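Local coordinates for protein COG0778: Nitroreductase (Streptococcus pneumoniae, PDB 2B67) that binds flavin mononucleotide in pockets lined by both subunits of a dimer and probably catalyses NAD(P)H-dependent reductions as a member of the nitroreductase family, at residues A[28-32]-A[145-151]; A[41-45]-A[115-119]; A[79-83]-A[164-170]; A[68-72]-A[153-157]. One frame throughout, in Å; residues are numbered along the deposited sequence.

Interaction 1 (A[28-32]-A[145-151])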
loop_
_atom_site.group_PDB
_atom_site.type_symbol
_atom_site.label_atom_id
_atom_site.label_comp_id
_atom_site.label_asym_id
_atom_site.label_seq_id
_atom_site.Cartn_x
_atom_site.Cartn_y
_atom_site.Cartn_z
ATOM N N ASP A 28 17.046 8.353 -12.231
ATOM C CA ASP A 28 16.621 8.075 -10.856
ATOM C C ASP A 28 15.140 7.716 -10.734
ATOM O O ASP A 28 14.793 6.847 -9.954
ATOM C CB ASP A 28 16.954 9.232 -9.906
ATOM C CG ASP A 28 18.462 9.454 -9.749
ATOM O OD1 ASP A 28 19.235 8.486 -9.968
ATOM O OD2 ASP A 28 18.861 10.602 -9.432
ATOM N N VAL A 29 14.272 8.409 -11.479
ATOM C CA VAL A 29 12.847 8.100 -11.452
ATOM C C VAL A 29 12.579 6.688 -11.952
ATOM O O VAL A 29 11.890 5.924 -11.287
ATOM C CB VAL A 29 11.991 9.127 -12.210
ATOM C CG1 VAL A 29 10.525 8.691 -12.233
ATOM C CG2 VAL A 29 12.111 10.474 -11.517
ATOM N N ARG A 30 13.204 6.334 -13.077
ATOM C CA ARG A 30 13.085 4.998 -13.645
ATOM C C ARG A 30 13.609 3.934 -12.696
ATOM O O ARG A 30 13.019 2.858 -12.570
ATOM C CB ARG A 30 13.796 4.903 -15.000
ATOM C CG ARG A 30 13.497 3.588 -15.712
ATOM C CD ARG A 30 14.448 3.340 -16.839
ATOM N NE ARG A 30 14.996 1.983 -16.760
ATOM C CZ ARG A 30 14.734 1.030 -17.640
ATOM N NH1 ARG A 30 13.943 1.299 -18.657
ATOM N NH2 ARG A 30 15.264 -0.180 -17.522
ATOM N N THR A 31 14.718 4.217 -12.023
ATOM C CA THR A 31 15.224 3.252 -11.046
ATOM C C THR A 31 14.240 3.056 -9.877
ATOM O O THR A 31 13.972 1.921 -9.471
ATOM C CB THR A 31 16.585 3.683 -10.494
ATOM O OG1 THR A 31 17.537 3.695 -11.570
ATOM C CG2 THR A 31 17.040 2.746 -9.394
ATOM N N ALA A 32 13.742 4.171 -9.320
ATOM C CA ALA A 32 12.847 4.103 -8.165
ATOM C C ALA A 32 11.603 3.277 -8.525
ATOM O O ALA A 32 11.100 2.497 -7.711
ATOM C CB ALA A 32 12.463 5.509 -7.713
ATOM N N ALA A 145 11.635 4.035 -2.137
ATOM C CA ALA A 145 12.709 3.982 -3.123
ATOM C C ALA A 145 13.238 5.389 -3.475
ATOM O O ALA A 145 14.435 5.585 -3.600
ATOM C CB ALA A 145 12.290 3.171 -4.394
ATOM N N LEU A 146 12.345 6.362 -3.616
ATOM C CA LEU A 146 12.721 7.767 -3.861
ATOM C C LEU A 146 13.533 8.330 -2.700
ATOM O O LEU A 146 14.607 8.971 -2.894
ATOM C CB LEU A 146 11.455 8.622 -4.077
ATOM C CG LEU A 146 10.761 8.394 -5.441
ATOM C CD1 LEU A 146 9.382 9.082 -5.554
ATOM C CD2 LEU A 146 11.670 8.787 -6.610
ATOM N N THR A 147 13.014 8.079 -1.493
ATOM C CA THR A 147 13.637 8.495 -0.246
ATOM C C THR A 147 15.037 7.929 -0.164
ATOM O O THR A 147 15.968 8.657 0.152
ATOM C CB THR A 147 12.833 8.034 0.990
ATOM O OG1 THR A 147 11.515 8.607 0.958
ATOM C CG2 THR A 147 13.548 8.452 2.297
ATOM N N ASP A 148 15.176 6.628 -0.423
ATOM C CA ASP A 148 16.500 6.000 -0.479
ATOM C C ASP A 148 17.509 6.673 -1.421
ATOM O O ASP A 148 18.708 6.568 -1.220
ATOM C CB ASP A 148 16.394 4.527 -0.880
ATOM C CG ASP A 148 17.668 3.750 -0.560
ATOM O OD1 ASP A 148 18.279 3.190 -1.496
ATOM O OD2 ASP A 148 18.059 3.734 0.629
ATOM N N GLN A 149 17.019 7.320 -2.472
ATOM C CA GLN A 149 17.893 8.036 -3.357
ATOM C C GLN A 149 18.033 9.489 -2.974
ATOM O O GLN A 149 18.636 10.237 -3.711
ATOM C CB GLN A 149 17.385 7.990 -4.778
ATOM C CG GLN A 149 17.218 6.626 -5.368
ATOM C CD GLN A 149 17.059 6.725 -6.879
ATOM O OE1 GLN A 149 17.711 7.566 -7.505
ATOM N NE2 GLN A 149 16.221 5.867 -7.474
ATOM N N GLY A 150 17.476 9.897 -1.841
ATOM C CA GLY A 150 17.596 11.300 -1.387
ATOM C C GLY A 150 16.561 12.229 -2.015
ATOM O O GLY A 150 16.725 13.460 -1.995
ATOM N N ILE A 151 15.499 11.643 -2.585
ATOM C CA ILE A 151 14.455 12.417 -3.295
ATOM C C ILE A 151 13.159 12.444 -2.462
ATOM O O ILE A 151 12.687 11.388 -1.989
ATOM C CB ILE A 151 14.232 11.889 -4.738
ATOM C CG1 ILE A 151 15.573 11.910 -5.519
ATOM C CG2 ILE A 151 13.155 12.737 -5.520
ATOM C CD1 ILE A 151 15.564 11.120 -6.839
#
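Gln149 meets Asp28 and Ala32 where a Schellman motif closes the long helix 124-148 against helix 26-36 of the nitroreductase alpha-beta fold. Gly150, with positive phi, is the C-prime residue of that motif: Ile151 N returns to Leu146 O at 2.8 Å, and Gly150 N bonds to Thr147 O. Leu146 O also takes the N-H of Gln149, the two donors reaching it from opposite faces of its plane, so the last turn closes just where Gln149 departs.

The Gln149 side chain starts beside its own backbone N (chi1 -59°) and then runs extended to the neighbouring helix. There NE2 donates to Asp28 O over 3.0 Å, in a bent bond (139° at the hydrogen) that arrives tilted from the carbonyl plane. Because Asp28 O already accepts the helical N-H of Ala32, one carbonyl is gripped by two donors. The amide and the Asp28 carboxylate stand nearly perpendicular, their planes 89° apart. Gln149 OE1 is pressed against the Asp28 side chain in the model, 3.0 Å from its CB, so the exact placement of that oxygen is doubtful.

Deeper in, small residues let the helices come close: the CA atoms of Ala32 and Ala145 are 5.0 Å apart, and Ala145 CB lies against Ala32 O. On the sheet side, Leu146 and Ile151 also rest on Val182 of strand 174-183, while Ala145 packs on Phe6 of the second subunit. Ala32 is flanked by two different groups, Gln149 NE2 at 3.8 Å from its CB and, packed more tightly, the Leu146 CD2 methyl at 3.5 Å from the same atom.

Interaction 2 (A[41-45]-A[115-119])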
loop_
_atom_site.group_PDB
_atom_site.type_symbol
_atom_site.label_atom_id
_atom_site.label_comp_id
_atom_site.label_asym_id
_atom_site.label_seq_id
_atom_site.Cartn_x
_atom_site.Cartn_y
_atom_site.Cartn_z
ATOM N N SER A 41 1.875 -8.144 -5.112
ATOM C CA SER A 41 0.498 -7.744 -5.462
ATOM C C SER A 41 -0.321 -9.019 -5.382
ATOM O O SER A 41 0.244 -10.108 -5.518
ATOM C CB SER A 41 0.417 -7.165 -6.886
ATOM O OG SER A 41 1.168 -7.955 -7.818
ATOM N N ALA A 42 -1.625 -8.892 -5.115
ATOM C CA ALA A 42 -2.537 -10.055 -5.128
ATOM C C ALA A 42 -2.363 -10.815 -6.438
ATOM O O ALA A 42 -2.343 -10.195 -7.507
ATOM C CB ALA A 42 -3.987 -9.600 -4.944
ATOM N N HIS A 43 -2.146 -12.135 -6.375
ATOM C CA HIS A 43 -2.039 -12.975 -7.603
ATOM C C HIS A 43 -0.806 -12.692 -8.447
ATOM O O HIS A 43 -0.683 -13.214 -9.579
ATOM C CB HIS A 43 -3.259 -12.774 -8.516
ATOM C CG HIS A 43 -4.557 -13.081 -7.852
ATOM N ND1 HIS A 43 -5.457 -12.096 -7.500
ATOM C CD2 HIS A 43 -5.109 -14.260 -7.469
ATOM C CE1 HIS A 43 -6.508 -12.658 -6.922
ATOM N NE2 HIS A 43 -6.319 -13.966 -6.889
ATOM N N ASN A 44 0.084 -11.837 -7.918
ATOM C CA ASN A 44 1.158 -11.242 -8.698
ATOM C C ASN A 44 0.575 -10.563 -9.935
ATOM O O ASN A 44 1.213 -10.503 -10.961
ATOM C CB ASN A 44 2.241 -12.285 -9.066
ATOM C CG ASN A 44 3.519 -11.658 -9.586
ATOM O OD1 ASN A 44 3.904 -10.517 -9.217
ATOM N ND2 ASN A 44 4.223 -12.412 -10.425
ATOM N N SER A 45 -0.627 -9.990 -9.799
ATOM C CA SER A 45 -1.294 -9.307 -10.906
ATOM C C SER A 45 -0.661 -7.964 -11.293
ATOM O O SER A 45 -0.877 -7.487 -12.388
ATOM C CB SER A 45 -2.785 -9.094 -10.591
ATOM O OG SER A 45 -2.969 -8.153 -9.523
ATOM N N LEU A 115 -7.246 -17.287 -13.866
ATOM C CA LEU A 115 -7.291 -16.062 -13.119
ATOM C C LEU A 115 -8.415 -15.146 -13.638
ATOM O O LEU A 115 -9.263 -14.753 -12.834
ATOM C CB LEU A 115 -5.936 -15.362 -13.094
ATOM C CG LEU A 115 -5.524 -14.706 -11.779
ATOM C CD1 LEU A 115 -4.419 -13.638 -11.986
ATOM C CD2 LEU A 115 -6.708 -14.158 -11.011
ATOM N N PRO A 116 -8.448 -14.830 -14.952
ATOM C CA PRO A 116 -9.533 -13.996 -15.476
ATOM C C PRO A 116 -10.927 -14.499 -15.120
ATOM O O PRO A 116 -11.833 -13.672 -14.914
ATOM C CB PRO A 116 -9.321 -14.044 -16.995
ATOM C CG PRO A 116 -7.853 -14.223 -17.128
ATOM C CD PRO A 116 -7.486 -15.175 -16.019
ATOM N N ALA A 117 -11.088 -15.828 -15.033
ATOM C CA ALA A 117 -12.389 -16.422 -14.710
ATOM C C ALA A 117 -12.753 -16.083 -13.269
ATOM O O ALA A 117 -13.909 -15.751 -12.976
ATOM C CB ALA A 117 -12.397 -17.963 -14.956
ATOM N N GLU A 118 -11.752 -16.116 -12.393
ATOM C CA GLU A 118 -11.895 -15.629 -11.009
ATOM C C GLU A 118 -12.292 -14.174 -10.896
ATOM O O GLU A 118 -13.158 -13.840 -10.103
ATOM C CB GLU A 118 -10.596 -15.777 -10.257
ATOM C CG GLU A 118 -10.551 -16.997 -9.446
ATOM C CD GLU A 118 -9.156 -17.507 -9.315
ATOM O OE1 GLU A 118 -8.349 -16.835 -8.638
ATOM O OE2 GLU A 118 -8.869 -18.574 -9.898
ATOM N N PHE A 119 -11.618 -13.315 -11.672
ATOM C CA PHE A 119 -11.862 -11.880 -11.664
ATOM C C PHE A 119 -13.270 -11.545 -12.136
ATOM O O PHE A 119 -13.899 -10.606 -11.650
ATOM C CB PHE A 119 -10.857 -11.160 -12.560
ATOM C CG PHE A 119 -9.464 -11.011 -11.966
ATOM C CD1 PHE A 119 -8.345 -11.050 -12.808
ATOM C CD2 PHE A 119 -9.276 -10.816 -10.603
ATOM C CE1 PHE A 119 -7.044 -10.882 -12.305
ATOM C CE2 PHE A 119 -7.976 -10.667 -10.060
ATOM C CZ PHE A 119 -6.845 -10.694 -10.923
HETATM O O HOH W 1 -9.482 -14.833 -6.757
#
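His43 sits in an irregular loop with positive phi (68°) and faces Leu115 on helix 105-120, their CA atoms 8.2 Å apart, so that side chains alone bridge the gap. The helix is kinked here, since Pro116 has no N-H to give to the preceding turn. Within the loop, backbone bonds from Asn44 N to Ser41 O and from Ser45 N to Ala42 O keep the turn compact.

The imidazole is held on several sides. Leu115 CD2 lies over the centre of one face, 4.0 Å from the ring centroid in a CH-pi contact, while its sister methyl CD1 reaches back to His43 CB at 3.8 Å. Phe119 turns an edge to the face of His43, giving an offset edge-to-face pair with centroids 5.4 Å apart and planes at 86°. The same Leu115 CD2 also sits above the rim of the Phe119 ring, so a single methyl fills the angle between the two aromatic planes. Ser45 CB comes to the edge of Phe119 more loosely, at 4.4 Å from CZ.

Polar partners at both nitrogens probably restrain the rotation of the imidazole. ND1 is hydrogen-bonded to Tyr130 OH, which also bonds to Ser45 OG. At the second ring nitrogen a water bridges His43 NE2 (3.3 Å) and Glu118 OE1 (3.0 Å), donating to the carboxylate and so linking two groups that share no direct hydrogen bond.

Ser41, Ala42, His43 and Asn44 all touch flavin mononucleotide, and Asn44 ND2 bonds to Tyr193 O of the second subunit: this is the flavin site at the dimer interface, characteristic of the nitroreductase family.

Interaction 3 (A[79-83]-A[164-170])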
loop_
_atom_site.group_PDB
_atom_site.type_symbol
_atom_site.label_atom_id
_atom_site.label_comp_id
_atom_site.label_asym_id
_atom_site.label_seq_id
_atom_site.Cartn_x
_atom_site.Cartn_y
_atom_site.Cartn_z
ATOM N N ILE A 79 4.116 11.811 -10.601
ATOM C CA ILE A 79 3.904 10.475 -11.113
ATOM C C ILE A 79 2.463 10.227 -10.836
ATOM O O ILE A 79 2.061 10.221 -9.667
ATOM C CB ILE A 79 4.781 9.424 -10.383
ATOM C CG1 ILE A 79 6.257 9.662 -10.692
ATOM C CG2 ILE A 79 4.381 8.026 -10.828
ATOM C CD1 ILE A 79 7.237 9.020 -9.712
ATOM N N ALA A 80 1.670 10.092 -11.895
ATOM C CA ALA A 80 0.301 9.653 -11.744
ATOM C C ALA A 80 0.253 8.131 -11.721
ATOM O O ALA A 80 0.601 7.497 -12.702
ATOM C CB ALA A 80 -0.572 10.210 -12.881
ATOM N N LEU A 81 -0.169 7.548 -10.597
ATOM C CA LEU A 81 -0.271 6.095 -10.466
ATOM C C LEU A 81 -1.671 5.680 -10.877
ATOM O O LEU A 81 -2.659 6.115 -10.264
ATOM C CB LEU A 81 0.001 5.636 -9.021
ATOM C CG LEU A 81 -0.224 4.163 -8.655
ATOM C CD1 LEU A 81 0.647 3.228 -9.523
ATOM C CD2 LEU A 81 0.141 3.944 -7.202
ATOM N N PHE A 82 -1.746 4.845 -11.914
ATOM C CA PHE A 82 -3.028 4.297 -12.420
ATOM C C PHE A 82 -3.087 2.796 -12.098
ATOM O O PHE A 82 -2.047 2.124 -11.947
ATOM C CB PHE A 82 -3.138 4.434 -13.961
ATOM C CG PHE A 82 -3.373 5.850 -14.450
ATOM C CD1 PHE A 82 -2.339 6.784 -14.440
ATOM C CD2 PHE A 82 -4.633 6.247 -14.894
ATOM C CE1 PHE A 82 -2.559 8.074 -14.881
ATOM C CE2 PHE A 82 -4.858 7.531 -15.351
ATOM C CZ PHE A 82 -3.813 8.454 -15.342
ATOM N N THR A 83 -4.296 2.259 -12.025
ATOM C CA THR A 83 -4.453 0.825 -11.919
ATOM C C THR A 83 -5.335 0.355 -13.075
ATOM O O THR A 83 -6.162 1.118 -13.589
ATOM C CB THR A 83 -5.090 0.424 -10.594
ATOM O OG1 THR A 83 -6.265 1.216 -10.407
ATOM C CG2 THR A 83 -4.132 0.696 -9.427
ATOM N N VAL A 164 -8.392 13.156 -15.269
ATOM C CA VAL A 164 -6.967 12.832 -15.345
ATOM C C VAL A 164 -6.619 12.071 -16.624
ATOM O O VAL A 164 -5.581 12.357 -17.245
ATOM C CB VAL A 164 -6.409 12.044 -14.093
ATOM C CG1 VAL A 164 -4.940 11.716 -14.322
ATOM C CG2 VAL A 164 -6.493 12.880 -12.808
ATOM N N ASN A 165 -7.470 11.117 -17.018
ATOM C CA ASN A 165 -7.196 10.319 -18.225
ATOM C C ASN A 165 -7.119 11.214 -19.438
ATOM O O ASN A 165 -6.248 11.043 -20.273
ATOM C CB ASN A 165 -8.276 9.261 -18.477
ATOM C CG ASN A 165 -8.139 8.056 -17.568
ATOM O OD1 ASN A 165 -7.598 7.012 -17.962
ATOM N ND2 ASN A 165 -8.658 8.181 -16.366
ATOM N N GLU A 166 -8.059 12.146 -19.531
ATOM C CA GLU A 166 -8.146 13.097 -20.634
ATOM C C GLU A 166 -6.909 14.003 -20.679
ATOM O O GLU A 166 -6.204 14.043 -21.678
ATOM C CB GLU A 166 -9.438 13.902 -20.456
ATOM C CG GLU A 166 -9.679 15.032 -21.416
ATOM C CD GLU A 166 -11.112 15.542 -21.333
ATOM O OE1 GLU A 166 -11.751 15.646 -22.419
ATOM O OE2 GLU A 166 -11.619 15.809 -20.193
ATOM N N VAL A 167 -6.618 14.683 -19.570
ATOM C CA VAL A 167 -5.439 15.537 -19.446
ATOM C C VAL A 167 -4.107 14.818 -19.743
ATOM O O VAL A 167 -3.248 15.356 -20.431
ATOM C CB VAL A 167 -5.419 16.214 -18.054
ATOM C CG1 VAL A 167 -4.138 16.968 -17.798
ATOM C CG2 VAL A 167 -6.626 17.157 -17.908
ATOM N N LEU A 168 -3.935 13.603 -19.236
ATOM C CA LEU A 168 -2.683 12.882 -19.424
ATOM C C LEU A 168 -2.659 11.951 -20.639
ATOM O O LEU A 168 -1.643 11.288 -20.877
ATOM C CB LEU A 168 -2.317 12.097 -18.145
ATOM C CG LEU A 168 -2.102 12.922 -16.880
ATOM C CD1 LEU A 168 -1.534 12.104 -15.729
ATOM C CD2 LEU A 168 -1.188 14.078 -17.184
ATOM N N GLU A 169 -3.770 11.890 -21.378
ATOM C CA GLU A 169 -3.892 11.057 -22.579
ATOM C C GLU A 169 -3.609 9.585 -22.287
ATOM O O GLU A 169 -2.746 8.958 -22.914
ATOM C CB GLU A 169 -3.010 11.578 -23.737
ATOM C CG GLU A 169 -3.263 13.047 -24.037
ATOM C CD GLU A 169 -2.365 13.621 -25.147
ATOM O OE1 GLU A 169 -1.349 12.970 -25.545
ATOM O OE2 GLU A 169 -2.690 14.751 -25.604
ATOM N N ILE A 170 -4.352 9.041 -21.330
ATOM C CA ILE A 170 -4.208 7.645 -20.938
ATOM C C ILE A 170 -5.568 6.961 -21.132
ATOM O O ILE A 170 -6.596 7.517 -20.751
ATOM C CB ILE A 170 -3.809 7.535 -19.438
ATOM C CG1 ILE A 170 -2.488 8.270 -19.142
ATOM C CG2 ILE A 170 -3.875 6.071 -19.002
ATOM C CD1 ILE A 170 -1.181 7.616 -19.746
#
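Phe82 carries most of this contact, its ring directed from strand 79-83 into the last turn of helix 161-168 and the residues that follow. Packing is tight at the ring tip, where Phe82 CZ meets Val164 CG1 at 3.6 Å. Ile170 approaches differently: its CG2 methyl lies over one face, offset toward the rim, 4.3 Å from the ring centroid in a CH-pi contact. Leu168 CD1 stands near the ring plane at the edge and reaches past it to Ala80 CB, equally close at 3.6 Å, so one methyl serves two strand residues. The ring's first torsion (chi1 -73°), with CG anti to the carbonyl carbon, sets it among these three aliphatic chains.

The far side of the helix is quite different. Glu166 and Glu169 are exposed, and Glu169, at positive phi, forms a Schellman motif after the helical turns, with Ile170 N bonded to Asn165 O at 3.0 Å. That turn brings Ile170 back over the ring.

The axes of strand and helix segments lie 11.4 Å apart. Strand 77-84 is hydrogen-bonded between strands 48-53 and 174-183; helix 161-168 covers this face of the sheet, and helix 124-148 packs against Leu81 and Thr83.

Interaction 4 (A[68-72]-A[153-157])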
loop_
_atom_site.group_PDB
_atom_site.type_symbol
_atom_site.label_atom_id
_atom_site.label_comp_id
_atom_site.label_asym_id
_atom_site.label_seq_id
_atom_site.Cartn_x
_atom_site.Cartn_y
_atom_site.Cartn_z
ATOM N N ASN A 68 -2.883 21.540 -3.100
ATOM C CA ASN A 68 -2.354 20.529 -4.033
ATOM C C ASN A 68 -2.053 21.186 -5.357
ATOM O O ASN A 68 -1.165 20.740 -6.077
ATOM C CB ASN A 68 -3.313 19.335 -4.223
ATOM C CG ASN A 68 -3.475 18.521 -2.955
ATOM O OD1 ASN A 68 -2.572 18.500 -2.116
ATOM N ND2 ASN A 68 -4.612 17.853 -2.798
ATOM N N PHE A 69 -2.805 22.246 -5.695
ATOM C CA PHE A 69 -2.529 22.994 -6.914
ATOM C C PHE A 69 -1.071 23.474 -6.942
ATOM O O PHE A 69 -0.365 23.286 -7.933
ATOM C CB PHE A 69 -3.487 24.195 -7.111
ATOM C CG PHE A 69 -3.117 25.038 -8.292
ATOM C CD1 PHE A 69 -3.429 24.623 -9.583
ATOM C CD2 PHE A 69 -2.412 26.244 -8.123
ATOM C CE1 PHE A 69 -3.053 25.367 -10.682
ATOM C CE2 PHE A 69 -2.033 26.997 -9.211
ATOM C CZ PHE A 69 -2.353 26.566 -10.496
ATOM N N GLU A 70 -0.617 24.099 -5.858
ATOM C CA GLU A 70 0.762 24.587 -5.833
ATOM C C GLU A 70 1.789 23.448 -5.815
ATOM O O GLU A 70 2.866 23.564 -6.402
ATOM C CB GLU A 70 0.976 25.492 -4.633
ATOM C CG GLU A 70 0.506 26.939 -4.882
ATOM C CD GLU A 70 -0.944 27.169 -4.543
ATOM O OE1 GLU A 70 -1.654 26.217 -4.114
ATOM O OE2 GLU A 70 -1.382 28.325 -4.716
ATOM N N GLN A 71 1.466 22.353 -5.134
ATOM C CA GLN A 71 2.390 21.211 -5.063
ATOM C C GLN A 71 2.635 20.607 -6.439
ATOM O O GLN A 71 3.780 20.422 -6.846
ATOM C CB GLN A 71 1.879 20.155 -4.075
ATOM C CG GLN A 71 1.927 20.626 -2.609
ATOM C CD GLN A 71 1.351 19.596 -1.656
ATOM O OE1 GLN A 71 1.767 18.428 -1.668
ATOM N NE2 GLN A 71 0.390 20.020 -0.822
ATOM N N VAL A 72 1.565 20.328 -7.169
ATOM C CA VAL A 72 1.713 19.752 -8.481
ATOM C C VAL A 72 2.346 20.749 -9.487
ATOM O O VAL A 72 3.127 20.338 -10.362
ATOM C CB VAL A 72 0.396 19.145 -9.004
ATOM C CG1 VAL A 72 0.625 18.457 -10.366
ATOM C CG2 VAL A 72 -0.152 18.129 -7.997
ATOM N N SER A 153 9.004 13.475 -1.780
ATOM C CA SER A 153 7.759 13.146 -2.487
ATOM C C SER A 153 6.594 13.423 -1.577
ATOM O O SER A 153 6.766 13.532 -0.369
ATOM C CB SER A 153 7.714 11.656 -2.891
ATOM O OG SER A 153 7.973 10.794 -1.779
ATOM N N ASN A 154 5.403 13.515 -2.157
ATOM C CA ASN A 154 4.174 13.512 -1.373
ATOM C C ASN A 154 3.098 12.744 -2.153
ATOM O O ASN A 154 3.032 12.875 -3.373
ATOM C CB ASN A 154 3.721 14.940 -1.105
ATOM C CG ASN A 154 2.651 15.034 -0.059
ATOM O OD1 ASN A 154 1.848 15.952 -0.079
ATOM N ND2 ASN A 154 2.637 14.095 0.870
ATOM N N ILE A 155 2.261 11.961 -1.456
ATOM C CA ILE A 155 1.167 11.209 -2.078
ATOM C C ILE A 155 -0.075 12.112 -1.949
ATOM O O ILE A 155 -0.380 12.604 -0.849
ATOM C CB ILE A 155 0.968 9.851 -1.330
ATOM C CG1 ILE A 155 2.178 8.938 -1.549
ATOM C CG2 ILE A 155 -0.300 9.125 -1.769
ATOM C CD1 ILE A 155 2.330 7.818 -0.545
ATOM N N ILE A 156 -0.752 12.367 -3.066
ATOM C CA ILE A 156 -1.879 13.281 -3.108
ATOM C C ILE A 156 -3.066 12.483 -3.603
ATOM O O ILE A 156 -3.011 11.827 -4.653
ATOM C CB ILE A 156 -1.607 14.504 -4.079
ATOM C CG1 ILE A 156 -0.540 15.429 -3.490
ATOM C CG2 ILE A 156 -2.862 15.273 -4.398
ATOM C CD1 ILE A 156 0.035 16.407 -4.554
ATOM N N LEU A 157 -4.122 12.529 -2.813
ATOM C CA LEU A 157 -5.382 11.946 -3.163
ATOM C C LEU A 157 -6.422 13.027 -3.500
ATOM O O LEU A 157 -7.436 12.745 -4.148
ATOM C CB LEU A 157 -5.846 11.101 -1.974
ATOM C CG LEU A 157 -7.008 10.129 -2.126
ATOM C CD1 LEU A 157 -6.969 9.396 -3.470
ATOM C CD2 LEU A 157 -6.994 9.150 -0.957
#
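The flavin pocket has one wall where the start of helix 68-74 faces the edge strand 152-156, and Asn68 and Gln71 meet Ile156 and Asn154 there. The segments run at 136° to each other, with axes 10.7 Å apart, a spacing filled by side chains.

Ile156 is the apolar centre of the contact, and its two ends meet different groups. CG2, anti to the backbone N, lies against the Asn68 amide, 3.5 Å from ND2, as the two side chains run alongside one another, pointing opposite ways. At the other end, the CD1 methyl packs on Val72 CG2 at 3.9 Å and comes equally near Gln71 OE1. The isoleucine thus touches both amide-bearing residues of the helix that contact the flavin.

Gln71 leaves the helix with its chain extended beyond CG (chi2 177°), which carries its amide across to Asn154. The two amide planes are only 20° apart, nearly coplanar, and Gln71 OE1 lies 2.9 Å from the terminal amide atom modelled as Asn154 OD1.

Gln71 and Asn68 turn other amide atoms to the ligand: Gln71 NE2 donates a hydrogen bond to flavin O2, and Asn68 OD1 makes a weak one with flavin N3. Asn68 ND2 is bonded to Gly158 O, a neighbour in the same pocket, which helps set the turn of the amide. Leu157 N makes a weak bond to flavin O4, and its side chain packs on Ala42 of the second subunit. Amides and a backbone N-H gathered round the pyrimidine edge of the isoalloxazine are typical of flavin recognition, here at a nitroreductase-family dimer interface.

Overall arrangement
Interactions 2, 3 and 4 are buried; interaction 1 is the partly exposed one, joining two helices through alanines and a glutamine-to-carbonyl bond. Interaction 3 illustrates the apolar covering of a sheet, with an aromatic ring set among aliphatic chains, and it touches interaction 1 through Val29 and Ile79. Interactions 3 and 4 reach the same sheet, at a central and an edge strand respectively, yet in interaction 4 amides that also reach the flavin share the contact with Ile156 and Val72. Interaction 2 is also a flavin site, about 31 Å from interaction 4 between centres and across the chain's middle, so within one chain the two contacts belong to separate pockets, each completed by the second subunit.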